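Local coordinates for protein cycloalternan-forming enzyme (Listeria monocytogenes serovar 1/2a, PDB 5F7U) that belongs to glycosyl hydrolase family 31, combining a TIM barrel with beta-rich domains and a carbohydrate-binding module, and binds glycans and magnesium ions, at residues D16-Q21 and E268-N273; M541-D546 and E557-Y562; R698-P703 and Q814-D819. The protein carries 1 engineered substitution. One frame throughout, in Å; residues are numbered along the deposited sequence.

Contact 1 of 3, residues D16-Q21 and E268-N273; sequences DLYTVQ and ETYVYN. With GLC (alpha-D-glucopyranose), chain F.
Leu17 CB sits over one face of the Tyr270 ring, 3.6 Å from its centroid, in a CH-pi contact. CG anti to the backbone N (chi1 -172°) carries CD2 onward over the root of the ring, where it also meets Glu268 CG at 3.8 Å. The tip of the same tyrosine is tied down as Leu17 N donates to Tyr270 OH (3.1 Å). Beside this pair Tyr18 completes an aromatic cluster of two edge-to-face contacts. Its CE2 edge comes over the face of Tyr272, 3.7 Å from CD1, in a T-shaped pair with planes at 89°; Tyr270 turns its own edge toward the face of Tyr18 in a more offset version. A water bridges Tyr18 OH to Tyr270 O. In the next shell Asp16 shapes the loop: OD2 accepts Tyr18 N (2.9 Å) from above the carboxylate plane, an Asx turn, and Thr19 N (3.0 Å) on its anti lone pair. A second water links OD2 to Tyr272 OH, while OD1 accepts from Trp543. Segment 16-21 thus joins the N-terminal E-set-like region to strand 266-269 and the residues that follow in the mutarotase-like region, just ahead of Asn273 of a glycan pocket. Glu268 OE1 and OE2 bond to His306, just before the neighbouring strand 307-311, and to Gln308 on it; Arg283 makes a cation-pi contact with Tyr18, and Arg559 of helix 555-577 packs on Tyr270 and Tyr272.

Contact 2 of 3, residues M541-D546 and E557-Y562; sequences MVWGRD and EMRNRY
The irregular chain of 541-546 passes close beside helix segment 557-562, with the CA atoms of Val542 and Arg559 only 5.0 Å apart. Val542 points at the helix: its CG2 presses on the root of Tyr562, 3.6 Å from CG, while CB and CG1 rest against the Arg559 backbone. Tyr562, CG anti to its backbone N, runs on past the valine to the Leu507 carbonyl. A water spans the two backbones, accepting from Val542 N and donating to Arg559 O at 2.8 Å. This loop follows the fourth strand of the TIM barrel, 534-536, and folds back on the first turns of the helix it leads into, 555-577, a beta-alpha loop packed on its own helix. Arg559 reaches out fully extended from CG to NE alongside Trp543. Its NH1 donates to Val542 O (2.9 Å, 162°); Val542 O lies in the guanidinium plane, while the donor stands well above the carbonyl plane. The same NH1 sits over the indole face, 3.4 Å from Trp543 CE2, and the cation-pi pair is tilted, with planes 49° apart. NH2 donates to Val271 O of the mutarotase-like region, and Trp543 NE1 to Asp16 of the N-terminal region.

Contact 3 of 3, residues R698-P703 and Q814-D819; sequences RMNLLP and QNVGND. With MG (magnesium ion), chain I.
Asn700 ND2 is gripped by two backbone carbonyls. It donates to Gln814 O at 3.0 Å, with the donor in the carbonyl plane and an N-H...O angle of 155°, and to Asn805 O. The other end of the amide, OD1, accepts from Gly813 N and, weakly, from Gln814 N at 3.4 Å, so bonds at both ends fix the turn of the amide, which meets the backbone edge-on. Val816 points in beside it: CG1 comes 3.7 Å from Asn700 ND2, and CG2 touches Met699 CB at 3.9 Å. Bent at chi2 and chi3, Met699 curls along the loop until its CE lies 3.6 Å from Gly817 O. The loop keeps its shape by an Asx turn in which Asn815 OD1 accepts Gly817 N (2.9 Å), and Gly817 sits at positive phi. Two residues on, Asp819 O binds a magnesium ion at 2.2 Å, in a site that also includes Ser822. A water on the metal donates to Gly817 O at 3.0 Å, linking the packed part of the loop to the ion. Asn700 stands near the end of helix 687-700, where the chain turns into helix 702-715; the loop connects strands 801-806 and 825-830 of a mixed sheet, and Asn818 ND2 reaches back to carbonyls of Ala394 and Ala449 in the barrel region.

Contacts 1 and 2 adjoin, their centres about 11 Å apart: contact 1 packs against both the loop and the helix of contact 2 and is joined to each by a polar link. Contact 3 lies on the opposite side of the chain's centre, some 43 Å from either. Contact 2 is fully buried and internal to the barrel domain, working through a valine and a cation-pi pair. The other two are partly buried and join parts of the chain far apart in sequence. Contact 1 ties the N-terminal region to the mutarotase-like one with aromatic rings and waters; contact 3 ties helices 687-700 and 702-715 to a loop between strands 801-806 and 825-830, with an amide on backbone groups beside a magnesium ion.

Contact 1 of 3, residues D16-Q21 and E268-N273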
loop_
_atom_site.group_PDB
_atom_site.type_symbol
_atom_site.label_atom_id
_atom_site.label_comp_id
_atom_site.label_asym_id
_atom_site.label_seq_id
_atom_site.Cartn_x
_atom_site.Cartn_y
_atom_site.Cartn_z
ATOM N N ASP A 16 -16.600 -22.053 -0.054
ATOM C CA ASP A 16 -16.462 -20.676 -0.527
ATOM C C ASP A 16 -17.160 -19.744 0.468
ATOM O O ASP A 16 -18.246 -20.079 0.973
ATOM C CB ASP A 16 -17.051 -20.547 -1.934
ATOM C CG ASP A 16 -16.683 -19.235 -2.586
ATOM O OD1 ASP A 16 -15.608 -19.114 -3.205
ATOM O OD2 ASP A 16 -17.474 -18.299 -2.468
ATOM N N LEU A 17 -16.538 -18.605 0.776
ATOM C CA LEU A 17 -17.159 -17.647 1.707
ATOM C C LEU A 17 -18.427 -17.026 1.120
ATOM O O LEU A 17 -19.353 -16.703 1.858
ATOM C CB LEU A 17 -16.196 -16.509 2.085
ATOM C CG LEU A 17 -16.620 -15.527 3.192
ATOM C CD1 LEU A 17 -16.866 -16.258 4.513
ATOM C CD2 LEU A 17 -15.590 -14.425 3.354
ATOM N N TYR A 18 -18.438 -16.827 -0.192
ATOM C CA TYR A 18 -19.424 -15.941 -0.818
ATOM C C TYR A 18 -20.573 -16.694 -1.454
ATOM O O TYR A 18 -21.664 -16.122 -1.636
ATOM C CB TYR A 18 -18.736 -15.048 -1.850
ATOM C CG TYR A 18 -17.662 -14.151 -1.247
ATOM C CD1 TYR A 18 -17.981 -13.193 -0.269
ATOM C CD2 TYR A 18 -16.325 -14.250 -1.669
ATOM C CE1 TYR A 18 -16.999 -12.374 0.284
ATOM C CE2 TYR A 18 -15.345 -13.426 -1.137
ATOM C CZ TYR A 18 -15.682 -12.506 -0.152
ATOM O OH TYR A 18 -14.724 -11.706 0.382
ATOM N N THR A 19 -20.338 -17.955 -1.802
ATOM C CA THR A 19 -21.345 -18.755 -2.525
ATOM C C THR A 19 -21.460 -20.155 -1.936
ATOM O O THR A 19 -20.609 -20.583 -1.149
ATOM C CB THR A 19 -21.050 -18.909 -4.038
ATOM O OG1 THR A 19 -19.862 -19.683 -4.247
ATOM C CG2 THR A 19 -20.894 -17.567 -4.748
ATOM N N VAL A 20 -22.516 -20.869 -2.320
ATOM C CA VAL A 20 -22.620 -22.280 -1.942
ATOM C C VAL A 20 -22.741 -23.111 -3.200
ATOM O O VAL A 20 -23.280 -22.636 -4.213
ATOM C CB VAL A 20 -23.815 -22.583 -0.985
ATOM C CG1 VAL A 20 -23.691 -21.780 0.318
ATOM C CG2 VAL A 20 -25.168 -22.341 -1.676
ATOM N N GLN A 21 -22.222 -24.338 -3.137
ATOM C CA GLN A 21 -22.576 -25.386 -4.090
ATOM C C GLN A 21 -24.003 -25.857 -3.778
ATOM O O GLN A 21 -24.481 -25.650 -2.664
ATOM C CB GLN A 21 -21.561 -26.533 -4.012
ATOM C CG GLN A 21 -20.156 -26.082 -4.440
ATOM C CD GLN A 21 -20.120 -25.584 -5.874
ATOM O OE1 GLN A 21 -20.015 -24.375 -6.130
ATOM N NE2 GLN A 21 -20.246 -26.506 -6.819
ATOM N N GLU A 268 -13.955 -8.873 5.778
ATOM C CA GLU A 268 -13.601 -10.295 5.722
ATOM C C GLU A 268 -12.115 -10.430 5.422
ATOM O O GLU A 268 -11.643 -9.884 4.419
ATOM C CB GLU A 268 -14.363 -10.998 4.588
ATOM C CG GLU A 268 -15.866 -10.815 4.617
ATOM C CD GLU A 268 -16.552 -11.332 5.874
ATOM O OE1 GLU A 268 -16.015 -12.195 6.610
ATOM O OE2 GLU A 268 -17.692 -10.883 6.119
ATOM N N THR A 269 -11.404 -11.164 6.275
ATOM C CA THR A 269 -10.019 -11.500 6.019
ATOM C C THR A 269 -10.022 -12.781 5.182
ATOM O O THR A 269 -10.014 -13.894 5.701
ATOM C CB THR A 269 -9.215 -11.689 7.318
ATOM O OG1 THR A 269 -9.500 -10.601 8.210
ATOM C CG2 THR A 269 -7.700 -11.695 6.999
ATOM N N TYR A 270 -10.081 -12.597 3.875
ATOM C CA TYR A 270 -10.321 -13.715 2.969
ATOM C C TYR A 270 -9.787 -13.317 1.607
ATOM O O TYR A 270 -10.333 -12.408 0.957
ATOM C CB TYR A 270 -11.836 -13.953 2.866
ATOM C CG TYR A 270 -12.240 -15.202 2.117
ATOM C CD1 TYR A 270 -12.158 -16.474 2.731
ATOM C CD2 TYR A 270 -12.779 -15.117 0.823
ATOM C CE1 TYR A 270 -12.568 -17.622 2.061
ATOM C CE2 TYR A 270 -13.192 -16.256 0.150
ATOM C CZ TYR A 270 -13.082 -17.498 0.763
ATOM O OH TYR A 270 -13.511 -18.613 0.075
ATOM N N VAL A 271 -8.749 -14.003 1.155
ATOM C CA VAL A 271 -8.198 -13.702 -0.170
ATOM C C VAL A 271 -9.158 -14.195 -1.255
ATOM O O VAL A 271 -9.755 -15.277 -1.135
ATOM C CB VAL A 271 -6.777 -14.286 -0.386
ATOM C CG1 VAL A 271 -5.789 -13.720 0.651
ATOM C CG2 VAL A 271 -6.764 -15.817 -0.409
ATOM N N TYR A 272 -9.310 -13.396 -2.307
ATOM C CA TYR A 272 -10.231 -13.762 -3.370
ATOM C C TYR A 272 -9.823 -13.098 -4.667
ATOM O O TYR A 272 -9.336 -11.967 -4.656
ATOM C CB TYR A 272 -11.674 -13.397 -2.982
ATOM C CG TYR A 272 -12.715 -14.088 -3.815
ATOM C CD1 TYR A 272 -13.175 -15.377 -3.491
ATOM C CD2 TYR A 272 -13.249 -13.450 -4.918
ATOM C CE1 TYR A 272 -14.150 -16.001 -4.279
ATOM C CE2 TYR A 272 -14.196 -14.056 -5.714
ATOM C CZ TYR A 272 -14.644 -15.317 -5.394
ATOM O OH TYR A 272 -15.598 -15.841 -6.244
ATOM N N ASN A 273 -9.982 -13.831 -5.768
ATOM C CA ASN A 273 -9.740 -13.268 -7.097
ATOM C C ASN A 273 -11.051 -12.688 -7.669
ATOM O O ASN A 273 -11.849 -13.420 -8.282
ATOM C CB ASN A 273 -9.112 -14.333 -8.036
ATOM C CG ASN A 273 -9.020 -13.846 -9.487
ATOM O OD1 ASN A 273 -9.087 -12.656 -9.737
ATOM N ND2 ASN A 273 -8.894 -14.771 -10.439
HETATM C C1 GLC F . -9.436 -13.749 -15.469
HETATM C C2 GLC F . -8.508 -14.227 -14.345
HETATM C C3 GLC F . -7.465 -13.161 -13.981
HETATM C C4 GLC F . -6.629 -12.773 -15.207
HETATM C C5 GLC F . -7.613 -12.326 -16.313
HETATM C C6 GLC F . -6.938 -12.001 -17.637
HETATM O O1 GLC F . -10.323 -12.732 -14.981
HETATM O O2 GLC F . -9.292 -14.540 -13.194
HETATM O O3 GLC F . -6.650 -13.644 -12.915
HETATM O O4 GLC F . -5.729 -11.676 -14.920
HETATM O O5 GLC F . -8.683 -13.257 -16.594
HETATM O O6 GLC F . -6.977 -10.578 -17.706
HETATM O O HOH W 1 -17.651 -16.991 -5.001
HETATM O O HOH W 2 -12.219 -10.955 -0.476
#

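Contact 2 of 3, residues M541-D546 and E557-Y562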
loop_
_atom_site.group_PDB
_atom_site.type_symbol
_atom_site.label_atom_id
_atom_site.label_comp_id
_atom_site.label_asym_id
_atom_site.label_seq_id
_atom_site.Cartn_x
_atom_site.Cartn_y
_atom_site.Cartn_z
ATOM N N MET A 541 -6.498 -19.815 -4.833
ATOM C CA MET A 541 -6.961 -21.001 -5.509
ATOM C C MET A 541 -7.194 -22.195 -4.577
ATOM O O MET A 541 -7.508 -23.274 -5.044
ATOM C CB MET A 541 -5.942 -21.385 -6.589
ATOM C CG MET A 541 -5.901 -20.386 -7.727
ATOM S SD MET A 541 -4.308 -20.466 -8.562
ATOM C CE MET A 541 -4.710 -19.501 -10.016
ATOM N N VAL A 542 -7.064 -21.977 -3.271
ATOM C CA VAL A 542 -7.292 -23.052 -2.288
ATOM C C VAL A 542 -8.740 -23.026 -1.804
ATOM O O VAL A 542 -9.145 -22.128 -1.054
ATOM C CB VAL A 542 -6.324 -22.952 -1.077
ATOM C CG1 VAL A 542 -6.694 -23.974 -0.001
ATOM C CG2 VAL A 542 -4.886 -23.157 -1.519
ATOM N N TRP A 543 -9.495 -24.038 -2.215
ATOM C CA TRP A 543 -10.839 -24.271 -1.697
ATOM C C TRP A 543 -10.903 -25.649 -1.034
ATOM O O TRP A 543 -9.987 -26.471 -1.182
ATOM C CB TRP A 543 -11.848 -24.196 -2.844
ATOM C CG TRP A 543 -12.288 -22.788 -3.222
ATOM C CD1 TRP A 543 -13.280 -22.051 -2.622
ATOM C CD2 TRP A 543 -11.781 -21.979 -4.289
ATOM N NE1 TRP A 543 -13.417 -20.838 -3.246
ATOM C CE2 TRP A 543 -12.518 -20.766 -4.278
ATOM C CE3 TRP A 543 -10.776 -22.159 -5.254
ATOM C CZ2 TRP A 543 -12.282 -19.739 -5.194
ATOM C CZ3 TRP A 543 -10.543 -21.155 -6.161
ATOM C CH2 TRP A 543 -11.296 -19.948 -6.130
ATOM N N GLY A 544 -12.014 -25.899 -0.349
ATOM C CA GLY A 544 -12.337 -27.233 0.179
ATOM C C GLY A 544 -11.806 -27.350 1.593
ATOM O O GLY A 544 -10.635 -27.090 1.847
ATOM N N ARG A 545 -12.662 -27.765 2.514
ATOM C CA ARG A 545 -12.234 -27.919 3.906
ATOM C C ARG A 545 -11.261 -29.058 4.132
ATOM O O ARG A 545 -10.392 -28.985 5.001
ATOM C CB ARG A 545 -13.432 -28.156 4.771
ATOM C CG ARG A 545 -14.217 -26.910 4.927
ATOM C CD ARG A 545 -14.588 -26.811 6.377
ATOM N NE ARG A 545 -15.483 -25.694 6.531
ATOM C CZ ARG A 545 -16.228 -25.489 7.603
ATOM N NH1 ARG A 545 -16.201 -26.358 8.611
ATOM N NH2 ARG A 545 -17.036 -24.442 7.631
ATOM N N ASP A 546 -11.405 -30.114 3.350
ATOM C CA ASP A 546 -10.605 -31.316 3.577
ATOM C C ASP A 546 -9.296 -31.311 2.787
ATOM O O ASP A 546 -8.480 -32.246 2.899
ATOM C CB ASP A 546 -11.458 -32.540 3.268
ATOM C CG ASP A 546 -12.583 -32.727 4.281
ATOM O OD1 ASP A 546 -12.274 -33.135 5.424
ATOM O OD2 ASP A 546 -13.772 -32.474 3.950
ATOM N N GLU A 557 -7.311 -23.128 7.055
ATOM C CA GLU A 557 -6.136 -22.446 7.574
ATOM C C GLU A 557 -5.241 -21.955 6.445
ATOM O O GLU A 557 -4.590 -20.910 6.555
ATOM C CB GLU A 557 -5.348 -23.384 8.490
ATOM C CG GLU A 557 -4.413 -22.605 9.406
ATOM C CD GLU A 557 -3.843 -23.428 10.531
ATOM O OE1 GLU A 557 -4.047 -24.654 10.576
ATOM O OE2 GLU A 557 -3.165 -22.818 11.386
ATOM N N MET A 558 -5.211 -22.711 5.359
ATOM C CA MET A 558 -4.240 -22.470 4.303
ATOM C C MET A 558 -4.692 -21.534 3.204
ATOM O O MET A 558 -3.827 -21.010 2.496
ATOM C CB MET A 558 -3.762 -23.791 3.696
ATOM C CG MET A 558 -2.665 -24.465 4.515
ATOM S SD MET A 558 -1.144 -23.502 4.657
ATOM C CE MET A 558 -0.650 -23.285 2.938
ATOM N N ARG A 559 -5.999 -21.313 3.045
ATOM C CA ARG A 559 -6.440 -20.447 1.941
ATOM C C ARG A 559 -5.706 -19.085 1.913
ATOM O O ARG A 559 -5.160 -18.705 0.859
ATOM C CB ARG A 559 -7.953 -20.233 1.885
ATOM C CG ARG A 559 -8.287 -19.302 0.720
ATOM C CD ARG A 559 -9.753 -19.176 0.477
ATOM N NE ARG A 559 -10.021 -18.197 -0.580
ATOM C CZ ARG A 559 -10.140 -18.468 -1.875
ATOM N NH1 ARG A 559 -9.981 -19.718 -2.357
ATOM N NH2 ARG A 559 -10.411 -17.461 -2.711
ATOM N N ASN A 560 -5.672 -18.364 3.040
ATOM C CA ASN A 560 -5.047 -17.041 3.047
ATOM C C ASN A 560 -3.519 -17.111 2.964
ATOM O O ASN A 560 -2.870 -16.219 2.400
ATOM C CB ASN A 560 -5.463 -16.228 4.277
ATOM C CG ASN A 560 -6.943 -15.838 4.250
ATOM O OD1 ASN A 560 -7.610 -15.908 3.208
ATOM N ND2 ASN A 560 -7.456 -15.393 5.394
ATOM N N ARG A 561 -2.967 -18.183 3.526
ATOM C CA ARG A 561 -1.514 -18.386 3.603
ATOM C C ARG A 561 -0.891 -18.815 2.285
ATOM O O ARG A 561 0.230 -18.400 1.956
ATOM C CB ARG A 561 -1.187 -19.394 4.727
ATOM C CG ARG A 561 0.302 -19.765 4.898
ATOM C CD ARG A 561 1.236 -18.559 5.022
ATOM N NE ARG A 561 0.820 -17.642 6.084
ATOM C CZ ARG A 561 1.288 -16.405 6.237
ATOM N NH1 ARG A 561 2.187 -15.908 5.389
ATOM N NH2 ARG A 561 0.841 -15.663 7.239
ATOM N N TYR A 562 -1.595 -19.671 1.554
ATOM C CA TYR A 562 -1.076 -20.241 0.306
ATOM C C TYR A 562 -0.435 -19.221 -0.646
ATOM O O TYR A 562 0.707 -19.445 -1.091
ATOM C CB TYR A 562 -2.160 -21.055 -0.411
ATOM C CG TYR A 562 -1.606 -21.740 -1.643
ATOM C CD1 TYR A 562 -0.978 -22.993 -1.547
ATOM C CD2 TYR A 562 -1.710 -21.141 -2.908
ATOM C CE1 TYR A 562 -0.446 -23.603 -2.672
ATOM C CE2 TYR A 562 -1.181 -21.754 -4.046
ATOM C CZ TYR A 562 -0.562 -22.984 -3.926
ATOM O OH TYR A 562 -0.039 -23.599 -5.046
HETATM O O HOH W 3 -5.709 -19.597 -1.738
#

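Contact 3 of 3, residues R698-P703 and Q814-D819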
loop_
_atom_site.group_PDB
_atom_site.type_symbol
_atom_site.label_atom_id
_atom_site.label_comp_id
_atom_site.label_asym_id
_atom_site.label_seq_id
_atom_site.Cartn_x
_atom_site.Cartn_y
_atom_site.Cartn_z
ATOM N N ARG A 698 10.096 11.665 -11.844
ATOM C CA ARG A 698 10.317 10.495 -11.003
ATOM C C ARG A 698 11.804 10.106 -11.018
ATOM O O ARG A 698 12.377 9.808 -9.964
ATOM C CB ARG A 698 9.419 9.310 -11.423
ATOM C CG ARG A 698 9.578 8.096 -10.519
ATOM C CD ARG A 698 8.874 6.875 -11.105
ATOM N NE ARG A 698 8.970 5.709 -10.231
ATOM C CZ ARG A 698 8.230 5.520 -9.136
ATOM N NH1 ARG A 698 7.342 6.426 -8.724
ATOM N NH2 ARG A 698 8.396 4.415 -8.428
ATOM N N MET A 699 12.426 10.143 -12.193
ATOM C CA MET A 699 13.843 9.853 -12.266
ATOM C C MET A 699 14.689 10.912 -11.544
ATOM O O MET A 699 15.681 10.566 -10.897
ATOM C CB MET A 699 14.306 9.578 -13.697
ATOM C CG MET A 699 13.614 8.360 -14.327
ATOM S SD MET A 699 13.648 6.821 -13.379
ATOM C CE MET A 699 15.328 6.283 -13.699
ATOM N N ASN A 700 14.264 12.176 -11.601
ATOM C CA ASN A 700 14.948 13.248 -10.834
ATOM C C ASN A 700 14.842 12.986 -9.325
ATOM O O ASN A 700 15.766 13.266 -8.563
ATOM C CB ASN A 700 14.356 14.642 -11.109
ATOM C CG ASN A 700 14.501 15.107 -12.553
ATOM O OD1 ASN A 700 13.566 15.713 -13.089
ATOM N ND2 ASN A 700 15.654 14.863 -13.183
ATOM N N LEU A 701 13.694 12.466 -8.901
ATOM C CA LEU A 701 13.449 12.164 -7.485
ATOM C C LEU A 701 13.866 10.767 -7.055
ATOM O O LEU A 701 13.704 10.388 -5.884
ATOM C CB LEU A 701 11.975 12.431 -7.139
ATOM C CG LEU A 701 11.507 13.897 -7.212
ATOM C CD1 LEU A 701 10.004 13.946 -7.037
ATOM C CD2 LEU A 701 12.155 14.744 -6.118
ATOM N N LEU A 702 14.412 9.987 -7.979
ATOM C CA LEU A 702 14.787 8.604 -7.635
ATOM C C LEU A 702 15.709 8.468 -6.408
ATOM O O LEU A 702 15.520 7.522 -5.636
ATOM C CB LEU A 702 15.294 7.812 -8.859
ATOM C CG LEU A 702 15.475 6.294 -8.691
ATOM C CD1 LEU A 702 14.190 5.580 -8.275
ATOM C CD2 LEU A 702 16.001 5.707 -10.001
ATOM N N PRO A 703 16.669 9.410 -6.188
ATOM C CA PRO A 703 17.465 9.232 -4.950
ATOM C C PRO A 703 16.627 9.347 -3.660
ATOM O O PRO A 703 16.881 8.609 -2.699
ATOM C CB PRO A 703 18.509 10.353 -5.046
ATOM C CG PRO A 703 18.698 10.510 -6.525
ATOM C CD PRO A 703 17.277 10.438 -7.055
ATOM N N GLN A 814 13.367 17.021 -16.230
ATOM C CA GLN A 814 14.396 16.941 -17.268
ATOM C C GLN A 814 15.086 15.586 -17.204
ATOM O O GLN A 814 15.488 15.139 -16.127
ATOM C CB GLN A 814 15.396 18.101 -17.125
ATOM C CG GLN A 814 14.699 19.446 -17.238
ATOM C CD GLN A 814 15.624 20.621 -17.075
ATOM O OE1 GLN A 814 16.511 20.623 -16.212
ATOM N NE2 GLN A 814 15.412 21.642 -17.901
ATOM N N ASN A 815 15.208 14.949 -18.365
ATOM C CA ASN A 815 15.598 13.539 -18.497
ATOM C C ASN A 815 17.047 13.263 -18.088
ATOM O O ASN A 815 17.980 13.732 -18.744
ATOM C CB ASN A 815 15.363 13.104 -19.952
ATOM C CG ASN A 815 15.509 11.607 -20.167
ATOM O OD1 ASN A 815 15.635 10.833 -19.227
ATOM N ND2 ASN A 815 15.471 11.200 -21.425
ATOM N N VAL A 816 17.221 12.497 -17.010
ATOM C CA VAL A 816 18.558 12.024 -16.586
ATOM C C VAL A 816 18.875 10.587 -17.027
ATOM O O VAL A 816 19.933 10.036 -16.696
ATOM C CB VAL A 816 18.762 12.158 -15.049
ATOM C CG1 VAL A 816 18.832 13.618 -14.659
ATOM C CG2 VAL A 816 17.677 11.419 -14.257
ATOM N N GLY A 817 17.948 9.969 -17.751
ATOM C CA GLY A 817 18.176 8.636 -18.312
ATOM C C GLY A 817 17.963 7.581 -17.240
ATOM O O GLY A 817 17.448 7.878 -16.161
ATOM N N ASN A 818 18.355 6.353 -17.540
ATOM C CA ASN A 818 18.130 5.236 -16.626
ATOM C C ASN A 818 19.408 4.506 -16.217
ATOM O O ASN A 818 19.347 3.350 -15.809
ATOM C CB ASN A 818 17.076 4.248 -17.194
ATOM C CG ASN A 818 17.530 3.547 -18.466
ATOM O OD1 ASN A 818 18.651 3.754 -18.958
ATOM N ND2 ASN A 818 16.658 2.715 -19.014
ATOM N N ASP A 819 20.570 5.162 -16.328
ATOM C CA ASP A 819 21.813 4.489 -15.923
ATOM C C ASP A 819 21.920 4.664 -14.424
ATOM O O ASP A 819 22.259 5.742 -13.944
ATOM C CB ASP A 819 23.072 5.017 -16.656
ATOM C CG ASP A 819 24.395 4.472 -16.064
ATOM O OD1 ASP A 819 24.401 3.432 -15.355
ATOM O OD2 ASP A 819 25.455 5.090 -16.338
HETATM MG MG MG I . 21.442 7.620 -13.200
HETATM O O HOH W 4 21.962 9.620 -13.952
HETATM O O HOH W 5 19.028 7.553 -13.588
HETATM O O HOH W 6 21.227 6.861 -10.838
#